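Local atomic coordinates of MTH0777 (PDB entry 1KJN), a protein that is of unknown function but belongs to the DUF1890 family and adopts a Rossmann-like alpha/beta fold, assembling with a second copy of itself. Residues K8-L13 with V96-I101; P16-Q21 with I109-D114; I22-Y27 with A143-R148; H30-K35 with R151-K156; V39-T42 with A47-L50. One frame throughout, in Å; residues are numbered along the deposited sequence.

Contact 1 of 5, residues K8-L13 with V96-I101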
# COMPACT_ATOMS: atom_id res chain seq x y z
N LYS A 8 -17.46 13.93 -9.92
CA LYS A 8 -17.13 12.73 -9.18
C LYS A 8 -16.38 11.77 -10.07
O LYS A 8 -16.58 11.73 -11.29
CB LYS A 8 -18.42 12.07 -8.67
CG LYS A 8 -19.19 12.95 -7.66
CD LYS A 8 -20.58 12.42 -7.37
CE LYS A 8 -20.54 11.05 -6.71
NZ LYS A 8 -21.90 10.41 -6.73
N ALA A 9 -15.46 11.05 -9.46
CA ALA A 9 -14.68 10.08 -10.20
C ALA A 9 -14.79 8.72 -9.54
O ALA A 9 -14.96 8.62 -8.32
CB ALA A 9 -13.24 10.51 -10.29
N LEU A 10 -14.81 7.68 -10.36
CA LEU A 10 -14.89 6.31 -9.84
C LEU A 10 -13.58 5.62 -10.21
O LEU A 10 -13.13 5.69 -11.36
CB LEU A 10 -16.07 5.54 -10.43
CG LEU A 10 -16.22 4.08 -9.98
CD1 LEU A 10 -16.52 4.04 -8.49
CD2 LEU A 10 -17.35 3.40 -10.78
N MSE A 11 -12.99 4.98 -9.21
CA MSE A 11 -11.73 4.27 -9.37
C MSE A 11 -11.95 2.78 -9.13
O MSE A 11 -12.36 2.38 -8.03
CB MSE A 11 -10.69 4.83 -8.40
CG MSE A 11 -9.31 4.19 -8.54
SE MSE A 11 -7.92 5.13 -7.52
CE MSE A 11 -7.92 6.77 -8.53
N VAL A 12 -11.61 1.97 -10.12
CA VAL A 12 -11.81 0.52 -10.05
C VAL A 12 -10.48 -0.20 -9.85
O VAL A 12 -9.53 0.06 -10.60
CB VAL A 12 -12.46 -0.01 -11.35
CG1 VAL A 12 -12.69 -1.52 -11.27
CG2 VAL A 12 -13.77 0.73 -11.61
N LEU A 13 -10.43 -1.10 -8.87
CA LEU A 13 -9.21 -1.84 -8.58
C LEU A 13 -9.33 -3.34 -8.84
O LEU A 13 -10.41 -3.92 -8.69
CB LEU A 13 -8.75 -1.62 -7.13
CG LEU A 13 -8.71 -0.17 -6.62
CD1 LEU A 13 -8.24 -0.17 -5.17
CD2 LEU A 13 -7.79 0.68 -7.48
N VAL A 96 -14.35 -2.72 -18.47
CA VAL A 96 -15.19 -2.67 -19.67
C VAL A 96 -16.65 -2.48 -19.24
O VAL A 96 -17.33 -1.58 -19.73
CB VAL A 96 -15.06 -3.98 -20.51
CG1 VAL A 96 -16.11 -4.00 -21.67
CG2 VAL A 96 -13.66 -4.08 -21.10
N THR A 97 -17.07 -3.26 -18.26
CA THR A 97 -18.44 -3.19 -17.77
C THR A 97 -18.73 -1.80 -17.21
O THR A 97 -19.72 -1.18 -17.57
CB THR A 97 -18.73 -4.25 -16.69
OG1 THR A 97 -18.49 -5.56 -17.22
CG2 THR A 97 -20.17 -4.15 -16.22
N PHE A 98 -17.86 -1.31 -16.34
CA PHE A 98 -18.07 0.00 -15.75
C PHE A 98 -18.08 1.11 -16.79
O PHE A 98 -18.82 2.08 -16.67
CB PHE A 98 -17.01 0.30 -14.68
CG PHE A 98 -17.26 -0.39 -13.36
CD1 PHE A 98 -18.33 -0.02 -12.55
CD2 PHE A 98 -16.40 -1.39 -12.91
CE1 PHE A 98 -18.53 -0.63 -11.31
CE2 PHE A 98 -16.60 -2.01 -11.67
CZ PHE A 98 -17.65 -1.63 -10.87
N ALA A 99 -17.26 0.96 -17.82
CA ALA A 99 -17.19 1.97 -18.86
C ALA A 99 -18.44 2.01 -19.73
O ALA A 99 -18.86 3.07 -20.14
CB ALA A 99 -15.94 1.76 -19.72
N GLY A 100 -19.03 0.84 -19.97
CA GLY A 100 -20.23 0.75 -20.80
C GLY A 100 -21.40 1.44 -20.13
O GLY A 100 -22.24 2.06 -20.79
N ILE A 101 -21.43 1.37 -18.81
CA ILE A 101 -22.47 1.99 -18.01
C ILE A 101 -22.27 3.51 -17.87
O ILE A 101 -23.22 4.28 -18.02
CB ILE A 101 -22.49 1.39 -16.60
CG1 ILE A 101 -22.92 -0.08 -16.66
CG2 ILE A 101 -23.36 2.24 -15.66
CD1 ILE A 101 -22.79 -0.82 -15.33
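Helix 89-102 packs against one face of the parallel sheet of a Rossmann-like alpha/beta fold, and here its Phe98 meets Leu10 and Val12 of strand 8-12. Leu10 and Val12, two positions apart, point to the same face of the strand, and the aromatic ring reaches both. Leu10 touches with one branch alone, CD2 standing 4.0 Å from Phe98 CD1, and its side chain crosses that of the phenylalanine at about a right angle. Val12 uses both methyls on the other flank of the ring: CG2 approaches Phe98 CD2 to 3.6 Å, while CG1 lies 4.0 Å from Phe98 CE2. With its CG turned anti to the carbonyl carbon (chi1 -78°), Phe98 sends the ring from the helix toward the strand, bridging backbones whose nearest CA atoms, those of Val12 and Phe98, lie 8.5 Å apart. All three residues are buried, and the contact is wholly apolar. Around it, Leu10 also packs on Thr40 and Thr42 of strand 38-43, Val12 on Leu82 of strand 81-86, and Ala9 and Met11 turn to the other face of the sheet, where Met11 meets helix 21-34.

Contact 2 of 5, residues P16-Q21 with I109-D114; sequences PESPVQ and IIFDRD
A beta turn in the loop between strand 8-12 and helix 21-34 covers part of the ring of Phe111, the last residue of strand 105-111, through Ser18, Val20 and Gln21; Phe85 and Leu145 pack on Phe111 too. Ser18 comes in at the ring edge, near its plane, its OG 3.7 Å and its CB 3.8 Å from Phe111 CE2. Val20 turns its CG2 methyl to the same atom, 3.9 Å from Phe111 CE2, the two side chains sliding past each other in opposite directions. Gln21 lies across the end of the ring, its CB 3.9 Å from Phe111 CZ, and its amide plane is tilted 69° from the ring. The turn is of type I, closed by Gln21 N donating to Ser18 O, and it sits at the carboxyl end of the parallel strands, where Rossmann-like folds usually carry their binding sites, although none is known here. Bonds from Gln21 OE1 to Gly14 N and from NE2 to Cys15 O fix the rotation of the amide. Were Phe111 cut back to an alanine, Val20 and Gln21 would be likely to lose the surface they pack on. Val20 also meets Leu50 of the second subunit. Beyond the strand, Asp112 OD2 accepts from Asp114 N at 2.8 Å, an Asx turn, and Asp114 OD1 caps Asp116 N.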
# COMPACT_ATOMS: atom_id res chain seq x y z
N PRO A 16 -5.55 -7.53 -5.54
CA PRO A 16 -4.28 -7.03 -5.02
C PRO A 16 -3.23 -8.14 -4.90
O PRO A 16 -3.39 -9.09 -4.12
CB PRO A 16 -4.67 -6.48 -3.65
CG PRO A 16 -5.69 -7.51 -3.19
CD PRO A 16 -6.51 -7.79 -4.44
N GLU A 17 -2.20 -8.06 -5.74
CA GLU A 17 -1.09 -9.02 -5.72
C GLU A 17 0.17 -8.15 -5.75
O GLU A 17 1.02 -8.23 -4.85
CB GLU A 17 -1.12 -9.94 -6.96
CG GLU A 17 -2.25 -10.99 -7.00
CD GLU A 17 -2.27 -11.81 -8.31
OE1 GLU A 17 -1.76 -11.32 -9.35
OE2 GLU A 17 -2.80 -12.94 -8.31
N SER A 18 0.28 -7.31 -6.77
CA SER A 18 1.44 -6.43 -6.93
C SER A 18 1.38 -5.34 -5.87
O SER A 18 0.38 -4.65 -5.73
CB SER A 18 1.46 -5.77 -8.31
OG SER A 18 1.15 -6.70 -9.33
N PRO A 19 2.46 -5.19 -5.11
CA PRO A 19 2.52 -4.16 -4.07
C PRO A 19 2.38 -2.73 -4.56
O PRO A 19 2.15 -1.83 -3.74
CB PRO A 19 3.87 -4.42 -3.39
CG PRO A 19 4.65 -5.22 -4.41
CD PRO A 19 3.62 -6.09 -5.04
N VAL A 20 2.46 -2.49 -5.87
CA VAL A 20 2.31 -1.12 -6.35
C VAL A 20 0.86 -0.66 -6.48
O VAL A 20 0.60 0.55 -6.45
CB VAL A 20 2.96 -0.85 -7.74
CG1 VAL A 20 4.46 -1.10 -7.71
CG2 VAL A 20 2.25 -1.65 -8.85
N GLN A 21 -0.09 -1.61 -6.53
CA GLN A 21 -1.48 -1.23 -6.76
C GLN A 21 -2.17 -0.33 -5.75
O GLN A 21 -2.55 0.78 -6.09
CB GLN A 21 -2.37 -2.44 -7.07
CG GLN A 21 -3.69 -2.01 -7.69
CD GLN A 21 -4.59 -3.19 -8.05
OE1 GLN A 21 -5.52 -3.05 -8.83
NE2 GLN A 21 -4.32 -4.36 -7.45
N ILE A 109 -5.08 1.82 -16.41
CA ILE A 109 -3.70 1.80 -15.93
C ILE A 109 -3.33 0.31 -15.90
O ILE A 109 -3.77 -0.46 -15.03
CB ILE A 109 -3.59 2.48 -14.55
CG1 ILE A 109 -3.86 3.98 -14.70
CG2 ILE A 109 -2.21 2.24 -13.91
CD1 ILE A 109 -3.99 4.75 -13.40
N ILE A 110 -2.61 -0.09 -16.94
CA ILE A 110 -2.21 -1.46 -17.15
C ILE A 110 -0.79 -1.75 -16.69
O ILE A 110 0.14 -1.04 -17.05
CB ILE A 110 -2.36 -1.82 -18.64
CG1 ILE A 110 -3.82 -1.59 -19.05
CG2 ILE A 110 -1.85 -3.24 -18.91
CD1 ILE A 110 -4.11 -1.81 -20.53
N PHE A 111 -0.64 -2.83 -15.91
CA PHE A 111 0.67 -3.18 -15.40
C PHE A 111 0.88 -4.65 -15.14
O PHE A 111 -0.02 -5.37 -14.71
CB PHE A 111 0.98 -2.38 -14.13
CG PHE A 111 0.06 -2.66 -12.99
CD1 PHE A 111 -1.24 -2.13 -12.97
CD2 PHE A 111 0.46 -3.47 -11.93
CE1 PHE A 111 -2.12 -2.42 -11.92
CE2 PHE A 111 -0.40 -3.76 -10.88
CZ PHE A 111 -1.70 -3.23 -10.88
N ASP A 112 2.11 -5.08 -15.40
CA ASP A 112 2.57 -6.45 -15.19
C ASP A 112 4.06 -6.40 -15.56
O ASP A 112 4.48 -5.52 -16.32
CB ASP A 112 1.82 -7.41 -16.11
CG ASP A 112 2.08 -8.87 -15.77
OD1 ASP A 112 1.27 -9.47 -15.04
OD2 ASP A 112 3.10 -9.41 -16.22
N ARG A 113 4.86 -7.30 -15.02
CA ARG A 113 6.29 -7.30 -15.35
C ARG A 113 6.58 -7.91 -16.71
O ARG A 113 7.60 -7.61 -17.33
CB ARG A 113 7.10 -8.01 -14.26
CG ARG A 113 7.32 -7.13 -13.03
CD ARG A 113 8.12 -5.87 -13.37
NE ARG A 113 9.52 -6.18 -13.65
CZ ARG A 113 10.46 -5.28 -13.93
NH1 ARG A 113 10.16 -3.98 -13.97
NH2 ARG A 113 11.70 -5.68 -14.17
N ASP A 114 5.67 -8.75 -17.18
CA ASP A 114 5.83 -9.41 -18.47
C ASP A 114 5.27 -8.49 -19.57
O ASP A 114 4.08 -8.18 -19.58
CB ASP A 114 5.06 -10.74 -18.44
CG ASP A 114 5.31 -11.62 -19.68
OD1 ASP A 114 5.48 -11.10 -20.79
OD2 ASP A 114 5.32 -12.87 -19.52

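Contact 3 of 5, residues I22-Y27 with A143-R148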
# COMPACT_ATOMS: atom_id res chain seq x y z
N ILE A 22 -2.34 -0.80 -4.52
CA ILE A 22 -3.00 0.02 -3.51
C ILE A 22 -2.33 1.39 -3.38
O ILE A 22 -2.99 2.41 -3.50
CB ILE A 22 -3.07 -0.70 -2.14
CG1 ILE A 22 -3.79 -2.03 -2.32
CG2 ILE A 22 -3.77 0.17 -1.09
CD1 ILE A 22 -5.09 -1.93 -3.07
N PRO A 23 -0.99 1.43 -3.21
CA PRO A 23 -0.32 2.73 -3.09
C PRO A 23 -0.62 3.69 -4.25
O PRO A 23 -0.95 4.85 -4.03
CB PRO A 23 1.15 2.35 -3.03
CG PRO A 23 1.12 1.07 -2.23
CD PRO A 23 -0.05 0.32 -2.94
N LEU A 24 -0.52 3.19 -5.48
CA LEU A 24 -0.79 4.00 -6.66
C LEU A 24 -2.26 4.40 -6.79
O LEU A 24 -2.59 5.45 -7.33
CB LEU A 24 -0.34 3.27 -7.91
CG LEU A 24 1.17 3.27 -8.14
CD1 LEU A 24 1.48 2.36 -9.31
CD2 LEU A 24 1.69 4.71 -8.36
N ALA A 25 -3.16 3.55 -6.31
CA ALA A 25 -4.59 3.84 -6.35
C ALA A 25 -4.83 5.07 -5.46
O ALA A 25 -5.49 6.03 -5.86
CB ALA A 25 -5.39 2.64 -5.83
N ILE A 26 -4.20 5.05 -4.29
CA ILE A 26 -4.34 6.14 -3.34
C ILE A 26 -3.67 7.40 -3.91
O ILE A 26 -4.19 8.50 -3.73
CB ILE A 26 -3.71 5.77 -1.97
CG1 ILE A 26 -4.46 4.59 -1.33
CG2 ILE A 26 -3.70 6.96 -1.03
CD1 ILE A 26 -3.85 4.15 0.00
N TYR A 27 -2.52 7.23 -4.57
CA TYR A 27 -1.79 8.35 -5.16
C TYR A 27 -2.63 9.02 -6.26
O TYR A 27 -2.73 10.24 -6.31
CB TYR A 27 -0.46 7.87 -5.77
CG TYR A 27 0.37 9.00 -6.34
CD1 TYR A 27 0.33 9.30 -7.71
CD2 TYR A 27 1.17 9.79 -5.51
CE1 TYR A 27 1.08 10.38 -8.24
CE2 TYR A 27 1.93 10.86 -6.03
CZ TYR A 27 1.88 11.15 -7.38
OH TYR A 27 2.64 12.17 -7.89
N ALA A 143 7.54 3.90 -9.39
CA ALA A 143 8.09 5.00 -10.19
C ALA A 143 7.65 5.15 -11.64
O ALA A 143 7.10 6.18 -11.99
CB ALA A 143 9.61 5.07 -10.07
N PRO A 144 7.79 4.11 -12.48
CA PRO A 144 7.38 4.24 -13.90
C PRO A 144 5.94 4.68 -14.04
O PRO A 144 5.62 5.62 -14.80
CB PRO A 144 7.53 2.82 -14.45
CG PRO A 144 8.48 2.16 -13.51
CD PRO A 144 8.16 2.72 -12.17
N LEU A 145 5.05 3.99 -13.33
CA LEU A 145 3.64 4.30 -13.38
C LEU A 145 3.37 5.66 -12.78
O LEU A 145 2.59 6.44 -13.34
CB LEU A 145 2.82 3.25 -12.62
CG LEU A 145 2.74 1.89 -13.33
CD1 LEU A 145 2.25 0.84 -12.37
CD2 LEU A 145 1.81 1.99 -14.54
N ARG A 146 4.00 5.95 -11.65
CA ARG A 146 3.78 7.22 -10.97
C ARG A 146 4.10 8.42 -11.85
O ARG A 146 3.33 9.37 -11.89
CB ARG A 146 4.59 7.27 -9.66
CG ARG A 146 4.40 8.55 -8.84
CD ARG A 146 5.46 9.62 -9.21
NE ARG A 146 5.29 10.85 -8.44
CZ ARG A 146 5.60 10.99 -7.15
NH1 ARG A 146 6.12 9.98 -6.47
NH2 ARG A 146 5.34 12.14 -6.53
N VAL A 147 5.24 8.37 -12.55
CA VAL A 147 5.63 9.46 -13.44
C VAL A 147 4.64 9.58 -14.60
O VAL A 147 4.22 10.68 -14.96
CB VAL A 147 7.05 9.23 -14.02
CG1 VAL A 147 7.37 10.32 -15.01
CG2 VAL A 147 8.07 9.23 -12.91
N ARG A 148 4.28 8.45 -15.19
CA ARG A 148 3.31 8.49 -16.28
C ARG A 148 1.93 8.99 -15.81
O ARG A 148 1.23 9.63 -16.58
CB ARG A 148 3.23 7.13 -16.97
CG ARG A 148 4.48 6.86 -17.77
CD ARG A 148 4.70 5.39 -18.09
NE ARG A 148 6.13 5.12 -18.00
CZ ARG A 148 6.71 3.96 -18.27
NH1 ARG A 148 5.99 2.92 -18.65
NH2 ARG A 148 8.04 3.85 -18.18
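Tyr27 and Arg146 both hold CG anti to the backbone N, and Arg146 then bends sharply at chi2 (-92°), which folds its chain across the tyrosine. Arg146 CG stands over one face of the ring, 4.1 Å from the centroid of Tyr27, a CH-pi contact; beyond it Tyr27 CZ lies over one face of the guanidinium, the two planes being 57° apart. This brings Tyr27 OH to 3.0 Å from Arg146 NE. Both polar ends share the carboxylate of Asp150, one turn after Arg146 in helix 143-153: Tyr27 OH is hydrogen-bonded to Asp150 OD1, and Arg146 NE forms a salt bridge with Asp150 OD2. Putting a leucine at Arg146 would probably cost Asp150 this salt bridge, with Tyr27 and the distant Lys31 remaining, and take away the guanidinium against which the CZ end of Tyr27 rests. Below this polar layer the packing is apolar. Leu24 turns CD1 onto Leu145 CD1 at 3.5 Å and CD2 toward Arg146 CB at 4.1 Å, crossing both side chains at about a right angle. Helices 21-34 and 143-153 run nearly parallel, 14° between their local axes, which come within 10.9 Å of each other. Inward, Leu24 also reaches Phe85 of strand 81-86 and Leu145 reaches Ala136 of strand 132-136; on the outer side Arg146 packs on Val53 of the second subunit.

Contact 4 of 5, residues H30-K35 with R151-K156; sequences HKLKKK and RFMEEK
Helix 21-34 and helix 143-153 end side by side, with Lys31 CA 7.3 Å from Met153 CA and the chain leaving helical geometry at Glu154. Met153, a selenomethionine in this crystal, is the hub: its side chain and its carbonyl meet residues at the end of helix 21-34 and just beyond it. Bent at chi2 (-68°), its chain carries SE and CE up to Leu32, whose CD2 lies 3.6 Å from Met153 CE, the two side chains meeting at about a right angle. Lys31 contributes its aliphatic part, folded back at two of its torsions, with CE 3.9 Å from Met153 CB and CB 4.0 Å from Met153 CG. Lys35 approaches as well. Its extended chain passes the selenium, CE standing 3.8 Å from Met153 SE, and turns at chi4 to bring NZ to Met153 O, a 2.7 Å hydrogen bond. That bond lies in the carbonyl plane and is nearly straight at the oxygen, with a C=O...NZ angle of 159°. An ammonium group at a carbonyl of the last helical turn would be expected to suit the partial negative charge that gathers at a helix C-terminus. Beneath the pair, Leu32 continues onto Val39 of strand 38-43 and Phe81 of strand 81-86, while Phe152 packs on Ile134 of strand 132-136, so both helix ends rest on the same face of the sheet.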
# COMPACT_ATOMS: atom_id res chain seq x y z
N HIS A 30 -5.63 10.91 -4.80
CA HIS A 30 -5.21 12.16 -4.23
C HIS A 30 -5.03 13.17 -5.36
O HIS A 30 -5.36 14.33 -5.20
CB HIS A 30 -3.90 12.01 -3.48
CG HIS A 30 -3.31 13.30 -3.02
ND1 HIS A 30 -2.16 13.83 -3.57
CD2 HIS A 30 -3.70 14.16 -2.05
CE1 HIS A 30 -1.86 14.96 -2.94
NE2 HIS A 30 -2.78 15.18 -2.01
N LYS A 31 -4.48 12.72 -6.49
CA LYS A 31 -4.29 13.63 -7.62
C LYS A 31 -5.64 14.17 -8.09
O LYS A 31 -5.78 15.36 -8.36
CB LYS A 31 -3.62 12.91 -8.79
CG LYS A 31 -2.19 12.49 -8.51
CD LYS A 31 -1.27 13.71 -8.38
CE LYS A 31 -0.81 14.21 -9.73
NZ LYS A 31 0.22 15.28 -9.58
N LEU A 32 -6.64 13.28 -8.14
CA LEU A 32 -7.97 13.66 -8.58
C LEU A 32 -8.64 14.61 -7.61
O LEU A 32 -9.30 15.56 -8.04
CB LEU A 32 -8.82 12.40 -8.83
CG LEU A 32 -8.40 11.58 -10.06
CD1 LEU A 32 -9.19 10.28 -10.16
CD2 LEU A 32 -8.60 12.40 -11.32
N LYS A 33 -8.47 14.38 -6.31
CA LYS A 33 -9.06 15.24 -5.28
C LYS A 33 -8.42 16.62 -5.32
O LYS A 33 -9.02 17.61 -4.91
CB LYS A 33 -8.89 14.64 -3.88
CG LYS A 33 -9.82 13.45 -3.60
CD LYS A 33 -9.51 12.77 -2.27
CE LYS A 33 -9.76 13.69 -1.07
NZ LYS A 33 -11.14 14.29 -1.07
N LYS A 34 -7.17 16.66 -5.77
CA LYS A 34 -6.41 17.88 -5.90
C LYS A 34 -7.08 18.68 -7.02
O LYS A 34 -7.04 19.92 -7.02
CB LYS A 34 -4.97 17.54 -6.29
CG LYS A 34 -3.89 18.43 -5.72
CD LYS A 34 -3.80 18.30 -4.21
CE LYS A 34 -2.71 19.23 -3.68
NZ LYS A 34 -2.87 19.51 -2.23
N LYS A 35 -7.68 17.97 -7.97
CA LYS A 35 -8.38 18.62 -9.08
C LYS A 35 -9.85 18.97 -8.76
O LYS A 35 -10.57 19.42 -9.63
CB LYS A 35 -8.31 17.75 -10.34
CG LYS A 35 -6.94 17.67 -10.99
CD LYS A 35 -6.98 16.64 -12.11
CE LYS A 35 -5.72 16.61 -12.92
NZ LYS A 35 -5.60 17.83 -13.76
N ARG A 151 2.14 12.85 -15.45
CA ARG A 151 2.08 13.46 -16.77
C ARG A 151 0.65 13.56 -17.29
O ARG A 151 0.20 14.62 -17.73
CB ARG A 151 2.97 12.70 -17.76
CG ARG A 151 4.45 12.71 -17.34
CD ARG A 151 5.40 12.46 -18.51
NE ARG A 151 6.82 12.58 -18.15
CZ ARG A 151 7.37 13.62 -17.52
NH1 ARG A 151 6.64 14.66 -17.16
NH2 ARG A 151 8.67 13.61 -17.24
N PHE A 152 -0.07 12.44 -17.21
CA PHE A 152 -1.46 12.39 -17.63
C PHE A 152 -2.25 13.45 -16.86
O PHE A 152 -3.03 14.19 -17.44
CB PHE A 152 -2.04 11.01 -17.32
CG PHE A 152 -3.53 10.92 -17.54
CD1 PHE A 152 -4.03 10.58 -18.78
CD2 PHE A 152 -4.42 11.19 -16.51
CE1 PHE A 152 -5.41 10.50 -19.00
CE2 PHE A 152 -5.80 11.12 -16.71
CZ PHE A 152 -6.29 10.78 -17.97
N MSE A 153 -2.01 13.54 -15.55
CA MSE A 153 -2.72 14.47 -14.69
C MSE A 153 -2.43 15.96 -14.89
O MSE A 153 -3.26 16.80 -14.57
CB MSE A 153 -2.47 14.12 -13.22
CG MSE A 153 -3.10 12.82 -12.77
SE MSE A 153 -5.03 12.91 -12.72
CE MSE A 153 -5.38 11.06 -12.32
N GLU A 154 -1.23 16.30 -15.35
CA GLU A 154 -0.93 17.71 -15.55
C GLU A 154 -1.71 18.31 -16.74
O GLU A 154 -1.49 19.46 -17.10
CB GLU A 154 0.58 17.95 -15.67
CG GLU A 154 1.23 17.23 -16.82
CD GLU A 154 2.75 17.39 -16.87
OE1 GLU A 154 3.31 17.50 -17.98
OE2 GLU A 154 3.39 17.39 -15.81
N GLU A 155 -2.68 17.57 -17.27
CA GLU A 155 -3.43 18.05 -18.44
C GLU A 155 -4.78 17.43 -18.84
O GLU A 155 -5.47 18.03 -19.69
CB GLU A 155 -2.51 17.92 -19.67
CG GLU A 155 -1.86 16.53 -19.83
CD GLU A 155 -0.68 16.55 -20.80
OE1 GLU A 155 -0.84 17.11 -21.90
OE2 GLU A 155 0.42 16.05 -20.44
N LYS A 156 -5.18 16.30 -18.25
CA LYS A 156 -6.42 15.63 -18.71
C LYS A 156 -7.84 15.69 -18.01
O LYS A 156 -8.78 16.33 -18.54
CB LYS A 156 -6.10 14.16 -19.08
CG LYS A 156 -4.77 13.96 -19.89
CD LYS A 156 -4.85 14.37 -21.36
CE LYS A 156 -3.45 14.43 -22.03
NZ LYS A 156 -2.54 13.25 -21.78

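Contact 5 of 5, residues V39-T42 with A47-L50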
# COMPACT_ATOMS: atom_id res chain seq x y z
N VAL A 39 -13.74 11.35 -4.96
CA VAL A 39 -13.37 10.04 -5.50
C VAL A 39 -13.94 8.85 -4.78
O VAL A 39 -13.73 8.67 -3.58
CB VAL A 39 -11.83 9.82 -5.52
CG1 VAL A 39 -11.50 8.53 -6.27
CG2 VAL A 39 -11.12 11.01 -6.15
N THR A 40 -14.57 7.98 -5.55
CA THR A 40 -15.12 6.75 -5.01
C THR A 40 -14.23 5.61 -5.48
O THR A 40 -13.89 5.51 -6.66
CB THR A 40 -16.55 6.50 -5.50
OG1 THR A 40 -17.43 7.49 -4.95
CG2 THR A 40 -17.03 5.10 -5.10
N VAL A 41 -13.82 4.76 -4.55
CA VAL A 41 -12.99 3.59 -4.87
C VAL A 41 -13.87 2.34 -4.77
O VAL A 41 -14.63 2.17 -3.80
CB VAL A 41 -11.81 3.44 -3.88
CG1 VAL A 41 -11.03 2.17 -4.18
CG2 VAL A 41 -10.88 4.66 -3.94
N THR A 42 -13.78 1.46 -5.76
CA THR A 42 -14.57 0.23 -5.74
C THR A 42 -13.66 -0.94 -6.09
O THR A 42 -12.86 -0.86 -7.02
CB THR A 42 -15.78 0.31 -6.72
OG1 THR A 42 -16.56 -0.89 -6.61
CG2 THR A 42 -15.32 0.47 -8.18
N ALA A 47 -8.81 -5.84 -1.45
CA ALA A 47 -8.37 -4.55 -1.97
C ALA A 47 -8.89 -3.36 -1.14
O ALA A 47 -8.10 -2.49 -0.75
CB ALA A 47 -8.79 -4.42 -3.45
N LEU A 48 -10.20 -3.33 -0.85
CA LEU A 48 -10.78 -2.24 -0.07
C LEU A 48 -10.18 -2.16 1.31
O LEU A 48 -9.96 -1.06 1.85
CB LEU A 48 -12.32 -2.38 0.02
CG LEU A 48 -13.13 -1.49 -0.96
CD1 LEU A 48 -12.47 -1.38 -2.29
CD2 LEU A 48 -14.58 -1.96 -1.11
N ARG A 49 -9.90 -3.33 1.91
CA ARG A 49 -9.30 -3.35 3.25
C ARG A 49 -7.89 -2.81 3.23
O ARG A 49 -7.44 -2.23 4.21
CB ARG A 49 -9.30 -4.75 3.87
CG ARG A 49 -10.67 -5.37 4.08
CD ARG A 49 -10.63 -6.53 5.07
NE ARG A 49 -10.47 -5.99 6.42
CZ ARG A 49 -11.47 -5.79 7.28
NH1 ARG A 49 -12.72 -6.10 6.95
NH2 ARG A 49 -11.23 -5.17 8.43
N LEU A 50 -7.17 -3.03 2.13
CA LEU A 50 -5.80 -2.53 2.04
C LEU A 50 -5.78 -1.01 1.98
O LEU A 50 -4.96 -0.36 2.64
CB LEU A 50 -5.06 -3.13 0.84
CG LEU A 50 -4.64 -4.59 1.04
CD1 LEU A 50 -4.12 -5.19 -0.25
CD2 LEU A 50 -3.59 -4.67 2.14
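Val41 and Thr42 meet Leu48 where strand 38-43 passes into helix 45-54, the first turning point of a beta-alpha-beta unit that continues into strand 63-66. The segment begins with Val39 and Thr40, whose backbones place the strand in the sheet, Val39 pairing with Asp62 and Glu63 on one side and Thr40 with Ala9 and Met11 of the central strand 8-12 on the other. Val41 is the first residue to touch the helix. Its side chain turns to the face that helix 45-54 covers, and its CG1 methyl comes within 4.3 Å of Leu48 CD1, a rather loose apolar approach between single branches. Thr42 behaves differently: its side chain points away, giving OG1 to a hydrogen bond with Val65 O of the next strand in the unit, while its CG2 packs on Val12. What it offers the helix is therefore its backbone. On the helix, Leu48 has chi1 at -100°, off a staggered position, and the end of its side chain comes nearer the strand. Nearby, Leu50 packs on Ile22 and on His140 of the second subunit. Three residues carry the contact, and 88 Å² is buried between the two segments. The same methyl that meets Val41 completes the contact over the main chain, Leu48 CD1 standing 4.0 Å from Thr42 C.

Contacts 1, 3 and 4 lie on opposite faces of one parallel sheet: contact 1 on the face covered by helix 89-102, contacts 3 and 4 on the other, where they join the same helices, 21-34 and 143-153, with centres 12 Å apart. Contact 2 sits at the strand ends and contact 5 in a strand-to-helix connection. Contacts 1, 2, 3 and 5 are buried; contact 4, at the helix ends, is partly buried and adds a lysine-to-carbonyl bond. The chemistry of contact 3 is intermediate, apolar toward the sheet and charged toward the outside. Leu145 ties contact 3 to Phe111 of contact 2, and neighbouring strands 8-12 and 38-43 bring contacts 1 and 5 together. All but contact 1 touch the second subunit.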